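Polyketide synthase PksR (Bacillus subtilis, PDB 4U3V) takes part in intermediate steps of the synthesis of the antibiotic polyketide bacillaene, and the piece crystallised here is its double-hotdog enoyl-isomerase domain. Local coordinates at residues E64-L69 with G128-G133; I174-R179 with L185-L190; S210-I215 with F228-I233. All blocks are in the same frame, centred on the assembly; numbering follows the deposited sequence.

Interaction 1 of 3, residues E64-L69 with G128-G133; sequences EAFFNL and GQCGIG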
loop_
_atom_site.group_PDB
_atom_site.type_symbol
_atom_site.label_atom_id
_atom_site.label_comp_id
_atom_site.label_asym_id
_atom_site.label_seq_id
_atom_site.Cartn_x
_atom_site.Cartn_y
_atom_site.Cartn_z
ATOM N N GLU A 64 -4.110 7.173 -9.116
ATOM C CA GLU A 64 -5.234 7.826 -9.781
ATOM C C GLU A 64 -4.871 9.186 -10.358
ATOM O O GLU A 64 -5.355 9.532 -11.445
ATOM C CB GLU A 64 -6.431 7.976 -8.839
ATOM C CG GLU A 64 -7.033 6.652 -8.434
ATOM C CD GLU A 64 -7.419 5.801 -9.625
ATOM O OE1 GLU A 64 -7.858 6.379 -10.645
ATOM O OE2 GLU A 64 -7.198 4.571 -9.586
ATOM N N ALA A 65 -4.116 9.979 -9.603
ATOM C CA ALA A 65 -3.735 11.315 -10.024
ATOM C C ALA A 65 -2.846 11.212 -11.251
ATOM O O ALA A 65 -3.016 11.978 -12.198
ATOM C CB ALA A 65 -3.036 12.076 -8.932
ATOM N N PHE A 66 -1.950 10.223 -11.265
ATOM C CA PHE A 66 -1.205 9.943 -12.514
ATOM C C PHE A 66 -2.071 9.665 -13.760
ATOM O O PHE A 66 -1.830 10.247 -14.825
ATOM C CB PHE A 66 -0.196 8.797 -12.303
ATOM C CG PHE A 66 0.436 8.313 -13.590
ATOM C CD1 PHE A 66 1.569 8.947 -14.087
ATOM C CD2 PHE A 66 -0.161 7.304 -14.338
ATOM C CE1 PHE A 66 2.144 8.517 -15.264
ATOM C CE2 PHE A 66 0.405 6.877 -15.536
ATOM C CZ PHE A 66 1.548 7.513 -15.996
ATOM N N PHE A 67 -2.991 8.705 -13.662
ATOM C CA PHE A 67 -3.848 8.324 -14.788
ATOM C C PHE A 67 -4.775 9.444 -15.243
ATOM O O PHE A 67 -5.069 9.563 -16.441
ATOM C CB PHE A 67 -4.624 7.068 -14.470
ATOM C CG PHE A 67 -3.791 5.816 -14.522
ATOM C CD1 PHE A 67 -2.878 5.618 -15.560
ATOM C CD2 PHE A 67 -3.905 4.848 -13.544
ATOM C CE1 PHE A 67 -2.123 4.458 -15.624
ATOM C CE2 PHE A 67 -3.161 3.676 -13.612
ATOM C CZ PHE A 67 -2.266 3.484 -14.648
ATOM N N ASN A 68 -5.129 10.324 -14.306
ATOM C CA ASN A 68 -5.915 11.533 -14.598
ATOM C C ASN A 68 -5.130 12.556 -15.409
ATOM O O ASN A 68 -5.687 13.225 -16.291
ATOM C CB ASN A 68 -6.378 12.183 -13.281
ATOM C CG ASN A 68 -7.500 13.180 -13.482
ATOM O OD1 ASN A 68 -8.613 12.807 -13.854
ATOM N ND2 ASN A 68 -7.226 14.439 -13.190
ATOM N N LEU A 69 -3.840 12.669 -15.100
ATOM C CA LEU A 69 -2.905 13.555 -15.788
ATOM C C LEU A 69 -2.457 12.979 -17.143
ATOM O O LEU A 69 -2.343 13.701 -18.139
ATOM C CB LEU A 69 -1.691 13.771 -14.891
ATOM C CG LEU A 69 -0.981 15.116 -14.788
ATOM C CD1 LEU A 69 -1.916 16.263 -15.140
ATOM C CD2 LEU A 69 -0.414 15.272 -13.384
ATOM N N GLY A 128 4.551 12.912 -3.035
ATOM C CA GLY A 128 5.368 12.073 -3.934
ATOM C C GLY A 128 5.609 12.712 -5.292
ATOM O O GLY A 128 5.351 13.915 -5.488
ATOM N N GLN A 129 6.003 11.882 -6.254
ATOM C CA GLN A 129 6.200 12.315 -7.625
ATOM C C GLN A 129 5.593 11.279 -8.527
ATOM O O GLN A 129 5.465 10.114 -8.144
ATOM C CB GLN A 129 7.692 12.440 -7.929
ATOM C CG GLN A 129 8.371 13.541 -7.130
ATOM C CD GLN A 129 9.869 13.568 -7.341
ATOM O OE1 GLN A 129 10.375 13.018 -8.313
ATOM N NE2 GLN A 129 10.587 14.158 -6.400
ATOM N N CYS A 130 5.177 11.679 -9.720
ATOM C CA CYS A 130 4.831 10.658 -10.699
ATOM C C CYS A 130 5.459 10.963 -12.031
ATOM O O CYS A 130 5.877 12.089 -12.268
ATOM C CB CYS A 130 3.327 10.418 -10.819
ATOM S SG CYS A 130 2.366 11.865 -11.365
ATOM N N GLY A 131 5.570 9.932 -12.864
ATOM C CA GLY A 131 6.306 10.013 -14.118
ATOM C C GLY A 131 5.829 8.959 -15.099
ATOM O O GLY A 131 5.313 7.895 -14.716
ATOM N N ILE A 132 5.981 9.249 -16.390
ATOM C CA ILE A 132 5.854 8.205 -17.406
ATOM C C ILE A 132 6.918 7.121 -17.152
ATOM O O ILE A 132 7.974 7.397 -16.596
ATOM C CB ILE A 132 6.063 8.781 -18.830
ATOM C CG1 ILE A 132 4.775 9.435 -19.331
ATOM C CG2 ILE A 132 6.478 7.684 -19.792
ATOM C CD1 ILE A 132 4.390 10.648 -18.522
ATOM N N GLY A 133 6.635 5.902 -17.599
ATOM C CA GLY A 133 7.578 4.800 -17.455
ATOM C C GLY A 133 6.903 3.519 -17.862
ATOM O O GLY A 133 5.725 3.317 -17.585
#

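Interaction 2 of 3, residues I174-R179 with L185-L190; sequences ITHLYR and LAKIRL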
loop_
_atom_site.group_PDB
_atom_site.type_symbol
_atom_site.label_atom_id
_atom_site.label_comp_id
_atom_site.label_asym_id
_atom_site.label_seq_id
_atom_site.Cartn_x
_atom_site.Cartn_y
_atom_site.Cartn_z
ATOM N N ILE A 174 -4.964 -12.225 3.390
ATOM C CA ILE A 174 -3.856 -13.168 3.170
ATOM C C ILE A 174 -4.383 -14.592 3.371
ATOM O O ILE A 174 -5.025 -14.875 4.379
ATOM C CB ILE A 174 -2.753 -12.931 4.186
ATOM C CG1 ILE A 174 -2.084 -11.589 3.859
ATOM C CG2 ILE A 174 -1.724 -14.080 4.160
ATOM C CD1 ILE A 174 -1.176 -11.089 4.954
ATOM N N THR A 175 -4.105 -15.475 2.419
ATOM C CA THR A 175 -4.512 -16.893 2.561
ATOM C C THR A 175 -3.367 -17.860 2.827
ATOM O O THR A 175 -3.577 -18.927 3.427
ATOM C CB THR A 175 -5.301 -17.381 1.329
ATOM O OG1 THR A 175 -4.462 -17.319 0.157
ATOM C CG2 THR A 175 -6.513 -16.483 1.113
ATOM N N HIS A 176 -2.178 -17.543 2.322
ATOM C CA HIS A 176 -1.012 -18.404 2.566
ATOM C C HIS A 176 0.222 -17.559 2.764
ATOM O O HIS A 176 0.366 -16.535 2.108
ATOM C CB HIS A 176 -0.771 -19.315 1.370
ATOM C CG HIS A 176 -1.962 -20.166 0.995
ATOM N ND1 HIS A 176 -3.016 -19.676 0.313
ATOM C CD2 HIS A 176 -2.203 -21.531 1.166
ATOM C CE1 HIS A 176 -3.903 -20.665 0.084
ATOM N NE2 HIS A 176 -3.402 -21.803 0.602
ATOM N N LEU A 177 1.141 -18.036 3.603
ATOM C CA LEU A 177 2.464 -17.397 3.797
ATOM C C LEU A 177 3.568 -18.451 3.781
ATOM O O LEU A 177 3.465 -19.460 4.470
ATOM C CB LEU A 177 2.504 -16.734 5.161
ATOM C CG LEU A 177 1.556 -15.530 5.272
ATOM C CD1 LEU A 177 1.526 -15.089 6.713
ATOM C CD2 LEU A 177 2.105 -14.409 4.401
ATOM N N TYR A 178 4.673 -18.131 3.132
ATOM C CA TYR A 178 5.888 -18.948 3.199
ATOM C C TYR A 178 7.063 -18.003 3.436
ATOM O O TYR A 178 7.223 -17.040 2.702
ATOM C CB TYR A 178 6.096 -19.651 1.871
ATOM C CG TYR A 178 4.875 -20.415 1.407
ATOM C CD1 TYR A 178 4.791 -21.802 1.574
ATOM C CD2 TYR A 178 3.846 -19.758 0.737
ATOM C CE1 TYR A 178 3.678 -22.498 1.123
ATOM C CE2 TYR A 178 2.752 -20.451 0.240
ATOM C CZ TYR A 178 2.659 -21.815 0.455
ATOM O OH TYR A 178 1.540 -22.498 -0.015
ATOM N N ARG A 179 7.929 -18.334 4.384
ATOM C CA ARG A 179 8.854 -17.350 4.949
ATOM C C ARG A 179 10.254 -17.898 5.072
ATOM O O ARG A 179 10.418 -19.097 5.306
ATOM C CB ARG A 179 8.375 -16.984 6.345
ATOM C CG ARG A 179 9.145 -15.840 7.005
ATOM C CD ARG A 179 8.443 -15.430 8.305
ATOM N NE ARG A 179 8.555 -16.474 9.343
ATOM C CZ ARG A 179 7.886 -16.460 10.498
ATOM N NH1 ARG A 179 7.101 -15.434 10.828
ATOM N NH2 ARG A 179 8.038 -17.457 11.369
ATOM N N LEU A 185 6.653 -14.903 1.089
ATOM C CA LEU A 185 5.832 -15.039 -0.118
ATOM C C LEU A 185 4.400 -15.246 0.360
ATOM O O LEU A 185 4.138 -16.066 1.231
ATOM C CB LEU A 185 6.305 -16.234 -0.985
ATOM C CG LEU A 185 5.346 -16.658 -2.103
ATOM C CD1 LEU A 185 5.532 -15.718 -3.262
ATOM C CD2 LEU A 185 5.660 -18.117 -2.497
ATOM N N ALA A 186 3.505 -14.349 -0.044
ATOM C CA ALA A 186 2.134 -14.359 0.453
ATOM C C ALA A 186 1.196 -14.606 -0.730
ATOM O O ALA A 186 1.369 -14.009 -1.805
ATOM C CB ALA A 186 1.789 -13.016 1.108
ATOM N N LYS A 187 0.230 -15.496 -0.548
ATOM C CA LYS A 187 -0.899 -15.522 -1.483
ATOM C C LYS A 187 -2.039 -14.712 -0.886
ATOM O O LYS A 187 -2.371 -14.874 0.294
ATOM C CB LYS A 187 -1.360 -16.960 -1.741
ATOM C CG LYS A 187 -2.241 -17.056 -2.979
ATOM C CD LYS A 187 -2.747 -18.469 -3.189
ATOM C CE LYS A 187 -3.412 -18.603 -4.553
ATOM N NZ LYS A 187 -3.917 -20.000 -4.657
ATOM N N ILE A 188 -2.620 -13.821 -1.686
ATOM C CA ILE A 188 -3.733 -13.024 -1.222
ATOM C C ILE A 188 -4.984 -13.188 -2.070
ATOM O O ILE A 188 -4.921 -13.636 -3.204
ATOM C CB ILE A 188 -3.345 -11.530 -1.086
ATOM C CG1 ILE A 188 -3.213 -10.844 -2.455
ATOM C CG2 ILE A 188 -2.036 -11.424 -0.287
ATOM C CD1 ILE A 188 -2.711 -9.399 -2.347
ATOM N N ARG A 189 -6.113 -12.802 -1.498
ATOM C CA ARG A 189 -7.348 -12.698 -2.254
ATOM C C ARG A 189 -7.875 -11.264 -2.185
ATOM O O ARG A 189 -8.181 -10.770 -1.094
ATOM C CB ARG A 189 -8.361 -13.711 -1.707
ATOM C CG ARG A 189 -9.790 -13.509 -2.165
ATOM C CD ARG A 189 -10.325 -14.747 -2.868
ATOM N NE ARG A 189 -11.222 -14.366 -3.957
ATOM C CZ ARG A 189 -11.059 -14.717 -5.229
ATOM N NH1 ARG A 189 -10.068 -15.525 -5.583
ATOM N NH2 ARG A 189 -11.909 -14.285 -6.148
ATOM N N LEU A 190 -7.904 -10.595 -3.334
ATOM C CA LEU A 190 -8.512 -9.275 -3.462
ATOM C C LEU A 190 -9.967 -9.398 -3.925
ATOM O O LEU A 190 -10.258 -10.143 -4.869
ATOM C CB LEU A 190 -7.729 -8.442 -4.465
ATOM C CG LEU A 190 -6.292 -8.154 -4.041
ATOM C CD1 LEU A 190 -5.588 -7.386 -5.144
ATOM C CD2 LEU A 190 -6.275 -7.419 -2.704
HETATM O O HOH W 1 -5.733 -16.690 -2.439
#

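Interaction 3 of 3, residues S210-I215 with F228-I233; sequences SAYLAI and FLPFGI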
loop_
_atom_site.group_PDB
_atom_site.type_symbol
_atom_site.label_atom_id
_atom_site.label_comp_id
_atom_site.label_asym_id
_atom_site.label_seq_id
_atom_site.Cartn_x
_atom_site.Cartn_y
_atom_site.Cartn_z
ATOM N N SER A 210 -1.887 -5.261 1.921
ATOM C CA SER A 210 -1.570 -6.672 2.066
ATOM C C SER A 210 -0.067 -6.839 2.143
ATOM O O SER A 210 0.431 -7.691 2.908
ATOM C CB SER A 210 -2.123 -7.471 0.884
ATOM O OG SER A 210 -3.542 -7.447 0.986
ATOM N N ALA A 211 0.647 -5.972 1.438
ATOM C CA ALA A 211 2.107 -6.017 1.477
ATOM C C ALA A 211 2.591 -5.647 2.879
ATOM O O ALA A 211 3.475 -6.286 3.434
ATOM C CB ALA A 211 2.730 -5.115 0.393
ATOM N N TYR A 212 1.982 -4.641 3.509
ATOM C CA TYR A 212 2.328 -4.333 4.885
ATOM C C TYR A 212 2.038 -5.522 5.835
ATOM O O TYR A 212 2.823 -5.835 6.715
ATOM C CB TYR A 212 1.535 -3.071 5.275
ATOM C CG TYR A 212 1.617 -2.643 6.698
ATOM C CD1 TYR A 212 2.833 -2.518 7.363
ATOM C CD2 TYR A 212 0.458 -2.248 7.358
ATOM C CE1 TYR A 212 2.873 -2.094 8.688
ATOM C CE2 TYR A 212 0.495 -1.782 8.659
ATOM C CZ TYR A 212 1.688 -1.722 9.323
ATOM O OH TYR A 212 1.675 -1.227 10.628
ATOM N N LEU A 213 0.872 -6.156 5.690
ATOM C CA LEU A 213 0.522 -7.242 6.620
ATOM C C LEU A 213 1.511 -8.431 6.459
ATOM O O LEU A 213 1.928 -9.033 7.470
ATOM C CB LEU A 213 -0.915 -7.704 6.331
ATOM C CG LEU A 213 -2.013 -6.718 6.744
ATOM C CD1 LEU A 213 -3.363 -7.180 6.210
ATOM C CD2 LEU A 213 -2.054 -6.600 8.252
ATOM N N ALA A 214 1.901 -8.696 5.211
ATOM C CA ALA A 214 2.895 -9.767 4.925
ATOM C C ALA A 214 4.229 -9.388 5.541
ATOM O O ALA A 214 4.936 -10.238 6.085
ATOM C CB ALA A 214 3.046 -9.996 3.423
ATOM N N ILE A 215 4.601 -8.122 5.440
ATOM C CA ILE A 215 5.828 -7.651 6.093
ATOM C C ILE A 215 5.800 -7.862 7.619
ATOM O O ILE A 215 6.758 -8.318 8.217
ATOM C CB ILE A 215 6.134 -6.188 5.698
ATOM C CG1 ILE A 215 6.592 -6.130 4.234
ATOM C CG2 ILE A 215 7.208 -5.609 6.630
ATOM C CD1 ILE A 215 6.504 -4.788 3.575
ATOM N N PHE A 228 5.829 -1.288 14.358
ATOM C CA PHE A 228 6.423 -0.628 13.222
ATOM C C PHE A 228 5.360 0.342 12.729
ATOM O O PHE A 228 4.276 0.397 13.325
ATOM C CB PHE A 228 6.729 -1.686 12.173
ATOM C CG PHE A 228 7.592 -2.805 12.694
ATOM C CD1 PHE A 228 8.975 -2.727 12.601
ATOM C CD2 PHE A 228 7.021 -3.901 13.338
ATOM C CE1 PHE A 228 9.773 -3.718 13.153
ATOM C CE2 PHE A 228 7.812 -4.929 13.820
ATOM C CZ PHE A 228 9.193 -4.831 13.736
ATOM N N LEU A 229 5.692 1.161 11.725
ATOM C CA LEU A 229 4.688 1.969 11.026
ATOM C C LEU A 229 5.169 2.330 9.626
ATOM O O LEU A 229 6.349 2.629 9.456
ATOM C CB LEU A 229 4.401 3.236 11.834
ATOM C CG LEU A 229 3.210 3.096 12.790
ATOM C CD1 LEU A 229 3.382 3.941 14.045
ATOM C CD2 LEU A 229 1.904 3.420 12.075
ATOM N N PRO A 230 4.314 2.149 8.606
ATOM C CA PRO A 230 4.711 2.465 7.233
ATOM C C PRO A 230 5.046 3.958 7.131
ATOM O O PRO A 230 4.398 4.803 7.769
ATOM C CB PRO A 230 3.452 2.163 6.415
ATOM C CG PRO A 230 2.712 1.170 7.243
ATOM C CD PRO A 230 2.938 1.627 8.656
ATOM N N PHE A 231 6.120 4.243 6.415
ATOM C CA PHE A 231 6.741 5.571 6.349
ATOM C C PHE A 231 6.632 6.109 4.901
ATOM O O PHE A 231 6.544 7.313 4.654
ATOM C CB PHE A 231 8.216 5.376 6.736
ATOM C CG PHE A 231 9.032 6.637 6.741
ATOM C CD1 PHE A 231 9.145 7.403 7.902
ATOM C CD2 PHE A 231 9.789 6.991 5.628
ATOM C CE1 PHE A 231 9.947 8.537 7.930
ATOM C CE2 PHE A 231 10.577 8.137 5.644
ATOM C CZ PHE A 231 10.653 8.911 6.796
ATOM N N GLY A 232 6.608 5.213 3.929
ATOM C CA GLY A 232 6.439 5.615 2.551
ATOM C C GLY A 232 7.028 4.556 1.653
ATOM O O GLY A 232 7.274 3.429 2.115
ATOM N N ILE A 233 7.012 4.828 0.352
ATOM C CA ILE A 233 7.419 3.881 -0.695
ATOM C C ILE A 233 8.324 4.617 -1.703
ATOM O O ILE A 233 7.911 5.586 -2.327
ATOM C CB ILE A 233 6.190 3.275 -1.421
ATOM C CG1 ILE A 233 5.178 2.733 -0.399
ATOM C CG2 ILE A 233 6.647 2.243 -2.472
ATOM C CD1 ILE A 233 3.893 2.192 -1.027
#

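Interaction 1 of 3, residues E64-L69 with G128-G133
F66 reaches out of helix 56-69 and lays its ring beside C130 and the peptide between G131 and I132 on strand 121-132. The two segments bury 190 Å² between them, most of the helix's share coming from this one phenylalanine. Its CG stands anti to the backbone N (chi1 171°), which carries the ring across to the strand. One corner of the ring does most of the touching: F66 CE1 comes within 3.3 Å of G131 O, which approaches the ring obliquely, while the next carbon, F66 CD1, rests 4.0 Å from C130 CB. The ring edge also points at the following residue, where F66 CE1 is 4.1 Å from I132 N, near the ring plane.

C130 answers with its sulfur. Carried on a CB that points toward the helix, C130 SG rests beside the root of the phenylalanine, 4.1 Å from F66 CB. Seen from the ring this is an edge contact: C130 SG is 5.4 Å from the F66 ring centroid and 88° off the normal, a Cys sulfur-aromatic contact with the sulfur at the rim. I132 starts off away from the helix, but its CD1 bends back to 4.5 Å from F66 CE1. The segment axes approach to 9.0 Å at 41°.

The contact belongs to the N-terminal hotdog, in which a long helix packs into a curved antiparallel sheet. Strand 121-132 runs between strands 108-116 and 75-83, with C130 bonded through its backbone to I108 and G131 to R77. F238 meets the F66 ring edge-to-face, bringing in strand 230-239 from the other hotdog. Along the helix, A65 sits on L110 and A99, and L69 on I108 and P101, so strands 108-116 and 94-102 continue the helix's bed.

Interaction 2 of 3, residues I174-R179 with L185-L190
Two residues of one strand, T175 and H176, stand opposite the single K187 of the other: a classic beta bulge in the antiparallel hairpin of strands 174-180 and 183-190. K187 O receives T175 N at 2.8 Å, nearly straight at 165°, while its bond from H176 N is stretched to 3.4 Å and weak. In return K187 N donates to H176 O at 2.9 Å. Beyond the bulge the pairing is regular: Y178 N to L185 O, and L185 N to Y178 O at 2.7 Å.

The side chains sort onto two faces. On one, L177 CD2 presses on A186 CB at 3.6 Å and I174 CG1 meets I188 CG2; helix 205-219 covers this side. On the other, Y178 turns a ring edge to L185 O, and K187 runs extended alongside H176, its CD 3.7 Å from H176 ND1.

T175 OG1 and H176 ND1 share a 2.8 Å hydrogen bond that fixes the imidazole's rotation, and a water bound to T175 OG1 reaches on to I188 O with a weak bond. Further out, R189 is held by a salt bridge to D246. K187 NZ, which also makes a long, weak ion pair with E270, lies 5.1 Å from H176 ND1, and its charge would probably disfavour a second proton on the histidine.

Interaction 3 of 3, residues S210-I215 with F228-I233
S210 OG is gripped by T173 OG1 and the carbonyl of L206, which tie this turn of the helix to T173 and to its own preceding turn, just ahead of Y212, whose ring meets P230. Helix 205-219 is the long helix of the C-terminal hotdog, cradled by its curved antiparallel sheet, and P230 opens strand 230-239 of that sheet. The helix is regular here, with A214 N bonded to S210 O at 2.9 Å.

Only 129 Å² is buried between the segments, and Y212 and P230 account for most of it. With chi1 at 174° the phenol of Y212 swings off the helix toward the start of the strand. P230 then lies across one face of that phenol in a CH-pi contact, the two side chains crossing at about a right angle. P230 CD reaches toward the hydroxyl end, 3.6 Å from Y212 CZ. Y212 OH is 4.1 Å from F228 O, too far for a bond.

Around this pair, Y281 of strand 274-283 packs against Y212, and F228 leans on L216 and L219 further along the helix. The proline's CG sits 3.5 Å above the Y212 ring plane, over its centre and 12° off the normal.

In the fold
The three contacts come in series along the chain, interaction 1 in the N-terminal hotdog and interactions 2 and 3 in the C-terminal one. Interactions 1 and 2 lie on opposite sides of the chain's centre, their own centres 29 Å apart. Interaction 3 is the most central, about 22 Å from interaction 1 and 15 Å from interaction 2, centre to centre. It touches only interaction 2: strand 183-190 leads on to helix 205-219, and I174 CD1 packs on L213 CB at 3.7 Å. Strand 230-239 pairs with strand 75-83, joining the halves. Interactions 1 and 3 thus each seat a hotdog helix against its strands, while interaction 2 forms a hairpin beside the second helix.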